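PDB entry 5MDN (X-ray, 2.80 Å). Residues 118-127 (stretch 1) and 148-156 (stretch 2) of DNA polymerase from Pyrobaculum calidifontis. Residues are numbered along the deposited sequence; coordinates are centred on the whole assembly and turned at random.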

# COMPACT_ATOMS: atom_id res chain seq x y z
N ARG A 118 -13.18 -11.74 -12.47
CA ARG A 118 -13.28 -12.64 -13.61
C ARG A 118 -14.02 -11.99 -14.76
O ARG A 118 -13.61 -12.09 -15.92
CB ARG A 118 -13.98 -13.93 -13.18
CG ARG A 118 -14.07 -15.01 -14.25
CD ARG A 118 -12.80 -15.83 -14.34
NE ARG A 118 -11.83 -15.27 -15.27
CZ ARG A 118 -10.63 -15.80 -15.50
NH1 ARG A 118 -10.25 -16.89 -14.86
NH2 ARG A 118 -9.81 -15.22 -16.36
N TYR A 119 -15.14 -11.32 -14.47
CA TYR A 119 -15.94 -10.68 -15.51
C TYR A 119 -15.15 -9.59 -16.23
O TYR A 119 -15.11 -9.55 -17.46
CB TYR A 119 -17.22 -10.11 -14.91
CG TYR A 119 -18.09 -9.39 -15.92
CD1 TYR A 119 -18.98 -10.08 -16.72
CD2 TYR A 119 -18.01 -8.01 -16.06
CE1 TYR A 119 -19.77 -9.42 -17.64
CE2 TYR A 119 -18.80 -7.34 -16.97
CZ TYR A 119 -19.68 -8.05 -17.76
OH TYR A 119 -20.46 -7.38 -18.67
N MET A 120 -14.53 -8.69 -15.47
CA MET A 120 -13.83 -7.56 -16.09
C MET A 120 -12.63 -8.03 -16.90
O MET A 120 -12.31 -7.46 -17.95
CB MET A 120 -13.42 -6.54 -15.03
CG MET A 120 -14.60 -5.82 -14.40
SD MET A 120 -14.14 -4.42 -13.35
CE MET A 120 -12.94 -5.19 -12.27
N ILE A 121 -11.93 -9.06 -16.41
CA ILE A 121 -10.82 -9.63 -17.17
C ILE A 121 -11.32 -10.21 -18.49
O ILE A 121 -10.78 -9.91 -19.56
CB ILE A 121 -10.08 -10.69 -16.33
CG1 ILE A 121 -9.23 -10.02 -15.26
CG2 ILE A 121 -9.22 -11.58 -17.22
CD1 ILE A 121 -8.58 -10.99 -14.29
N ASP A 122 -12.35 -11.06 -18.43
CA ASP A 122 -12.80 -11.77 -19.63
C ASP A 122 -13.43 -10.81 -20.64
O ASP A 122 -13.25 -10.97 -21.85
CB ASP A 122 -13.78 -12.87 -19.25
CG ASP A 122 -13.11 -14.02 -18.53
OD1 ASP A 122 -12.00 -13.82 -17.99
OD2 ASP A 122 -13.69 -15.13 -18.50
N LYS A 123 -14.18 -9.82 -20.16
CA LYS A 123 -14.85 -8.87 -21.04
C LYS A 123 -13.98 -7.66 -21.38
O LYS A 123 -14.40 -6.83 -22.19
CB LYS A 123 -16.16 -8.40 -20.42
CG LYS A 123 -17.11 -9.54 -20.06
CD LYS A 123 -17.57 -10.28 -21.31
CE LYS A 123 -18.37 -11.52 -20.95
NZ LYS A 123 -18.68 -12.35 -22.15
N GLY A 124 -12.79 -7.56 -20.79
CA GLY A 124 -11.92 -6.43 -21.06
C GLY A 124 -12.37 -5.13 -20.44
O GLY A 124 -12.06 -4.06 -20.98
N VAL A 125 -13.10 -5.18 -19.33
CA VAL A 125 -13.52 -3.98 -18.63
C VAL A 125 -12.34 -3.47 -17.80
O VAL A 125 -11.87 -4.16 -16.90
CB VAL A 125 -14.74 -4.24 -17.74
CG1 VAL A 125 -15.20 -2.96 -17.07
CG2 VAL A 125 -15.86 -4.87 -18.56
N VAL A 126 -11.88 -2.27 -18.10
CA VAL A 126 -10.75 -1.66 -17.41
C VAL A 126 -11.29 -0.55 -16.51
O VAL A 126 -11.95 0.37 -17.00
CB VAL A 126 -9.70 -1.12 -18.40
CG1 VAL A 126 -8.93 -2.27 -19.02
CG2 VAL A 126 -10.36 -0.29 -19.50
N PRO A 127 -11.06 -0.61 -15.20
CA PRO A 127 -11.56 0.44 -14.31
C PRO A 127 -10.77 1.73 -14.49
O PRO A 127 -9.60 1.72 -14.88
CB PRO A 127 -11.36 -0.14 -12.91
CG PRO A 127 -10.24 -1.11 -13.07
CD PRO A 127 -10.31 -1.65 -14.47
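Stretch 2 (148-156) EVVEWAGVE

Stretch 2 runs as a largely extended strand, with a departure at Val150 (phi/psi -93/-52), past the C-terminal end of the helix in stretch 1 and the loop that follows it. The strand begins earlier in the chain and takes in most of stretch 2, and its N-to-C direction makes an angle of 68° with that of the helix, so the two elements cross steeply instead of running alongside one another. Their axes approach to 10.1 Å, a separation bridged mainly by side chains. The backbones come nearer at two points: the CA atoms of Lys123 and Trp152 are 6.3 Å apart, and those of Val126 and Val155 are 7.5 Å apart. The two chains therefore advance in the same order along this part of the contact, which buries 326 Å² in total, both sides summed.

Trp152 dominates this surface, with 100 Å² covered by stretch 1. Its phi/psi of -86/130 is that of an extended chain, its CA-to-CB bond points toward stretch 1, and chi1 of -68° (m) with chi2 of 85° sets the indole among Tyr119, Lys123 and Val125. The methyl group Val125 CG2 lies over one face of the indole, 3.4 Å from the centroid of the Trp152 six-membered ring and only 8° off the ring normal, which makes a well-centred CH-pi contact; the closest atom pair is Val125 CG2 to Trp152 CD2, at 3.5 Å. Val125, with chi1 of -177° (t), contributes 43 Å², more than any other residue of stretch 1.

At the edge of the indole, near its plane, the hydroxyl of Tyr119 receives a hydrogen bond from the pyrrole nitrogen, Trp152 NE1 to Tyr119 OH, at 2.7 Å with an N-H...O angle of 144°. This gives the indole's single polar group a partner in an otherwise largely apolar contact. The CA-to-CB bond of Tyr119 points sideways, yet chi1 of 178° (t) brings the end of the side chain nearer the strand. Its ring and the five-membered ring of Trp152 meet obliquely, with centroids 5.6 Å apart and planes at 76°. The same hydroxyl also touches the strand three residues before Trp152, with Tyr119 OH 3.6 Å from Val149 CG2.

Lys123 packs against Trp152 through both backbone and side chain: Lys123 O is 3.6 Å from Trp152 CB, and Lys123 CB is 3.9 Å from Trp152 CD1. Although its CA-to-CB bond points toward the strand, the end of the side chain leads away, so the aliphatic base makes the contact. Gly124 then leaves helical geometry with positive phi (73/28), a conformation that favours glycine, and the backbone hydrogen bond from Val125 N to Met120 O, 2.8 Å, secures the turn that leads into the loop.

Farther along, Val126 CG2 meets Val155 CB at 3.9 Å, an apolar contact that extends the interface beyond the tryptophan. Between Trp152 and Val155, the CA-to-CB bond of Ala153 points away, and Gly154 has no side chain to add.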

# COMPACT_ATOMS: atom_id res chain seq x y z
N GLU A 148 -28.65 -2.62 -19.62
CA GLU A 148 -28.27 -4.00 -19.92
C GLU A 148 -27.16 -3.97 -20.97
O GLU A 148 -27.36 -3.45 -22.07
CB GLU A 148 -29.46 -4.80 -20.45
CG GLU A 148 -30.37 -5.39 -19.40
CD GLU A 148 -31.43 -6.29 -20.02
OE1 GLU A 148 -31.73 -6.12 -21.22
OE2 GLU A 148 -31.96 -7.17 -19.30
N VAL A 149 -26.01 -4.54 -20.63
CA VAL A 149 -24.89 -4.55 -21.56
C VAL A 149 -25.14 -5.59 -22.64
O VAL A 149 -25.58 -6.71 -22.35
CB VAL A 149 -23.56 -4.79 -20.82
CG1 VAL A 149 -23.43 -3.85 -19.64
CG2 VAL A 149 -23.42 -6.23 -20.38
N VAL A 150 -24.93 -5.21 -23.89
CA VAL A 150 -24.98 -6.16 -24.99
C VAL A 150 -23.60 -6.73 -25.29
O VAL A 150 -23.42 -7.95 -25.34
CB VAL A 150 -25.61 -5.50 -26.24
CG1 VAL A 150 -25.77 -6.52 -27.35
CG2 VAL A 150 -26.94 -4.86 -25.88
N GLU A 151 -22.62 -5.86 -25.48
CA GLU A 151 -21.26 -6.31 -25.76
C GLU A 151 -20.29 -5.20 -25.39
O GLU A 151 -20.53 -4.03 -25.68
CB GLU A 151 -21.10 -6.70 -27.24
CG GLU A 151 -19.77 -7.33 -27.56
CD GLU A 151 -19.64 -7.70 -29.03
OE1 GLU A 151 -20.26 -7.02 -29.87
OE2 GLU A 151 -18.94 -8.69 -29.33
N TRP A 152 -19.19 -5.58 -24.74
CA TRP A 152 -18.10 -4.66 -24.46
C TRP A 152 -17.15 -4.59 -25.64
O TRP A 152 -16.71 -5.63 -26.17
CB TRP A 152 -17.34 -5.09 -23.20
CG TRP A 152 -18.12 -4.97 -21.94
CD1 TRP A 152 -18.99 -5.88 -21.42
CD2 TRP A 152 -18.08 -3.88 -21.01
NE1 TRP A 152 -19.51 -5.42 -20.23
CE2 TRP A 152 -18.96 -4.19 -19.96
CE3 TRP A 152 -17.38 -2.66 -20.97
CZ2 TRP A 152 -19.17 -3.33 -18.88
CZ3 TRP A 152 -17.59 -1.81 -19.90
CH2 TRP A 152 -18.48 -2.15 -18.87
N ALA A 153 -16.83 -3.37 -26.07
CA ALA A 153 -15.74 -3.17 -27.02
C ALA A 153 -14.44 -2.96 -26.27
O ALA A 153 -14.22 -3.56 -25.21
CB ALA A 153 -16.04 -1.98 -27.94
N GLY A 154 -13.56 -2.12 -26.80
CA GLY A 154 -12.30 -1.81 -26.16
C GLY A 154 -12.39 -0.60 -25.25
O GLY A 154 -13.44 -0.29 -24.69
N VAL A 155 -11.25 0.08 -25.10
CA VAL A 155 -11.15 1.31 -24.33
C VAL A 155 -10.67 2.42 -25.26
O VAL A 155 -9.92 2.17 -26.21
CB VAL A 155 -10.22 1.13 -23.11
CG1 VAL A 155 -9.34 -0.11 -23.30
CG2 VAL A 155 -9.34 2.35 -22.86
N GLU A 156 -11.11 3.65 -24.98
CA GLU A 156 -10.67 4.81 -25.74
C GLU A 156 -9.74 5.65 -24.88
O GLU A 156 -9.94 5.78 -23.67
CB GLU A 156 -11.85 5.68 -26.19
CG GLU A 156 -12.62 6.29 -25.03
CD GLU A 156 -13.76 7.20 -25.45
OE1 GLU A 156 -14.30 7.03 -26.56
OE2 GLU A 156 -14.11 8.10 -24.65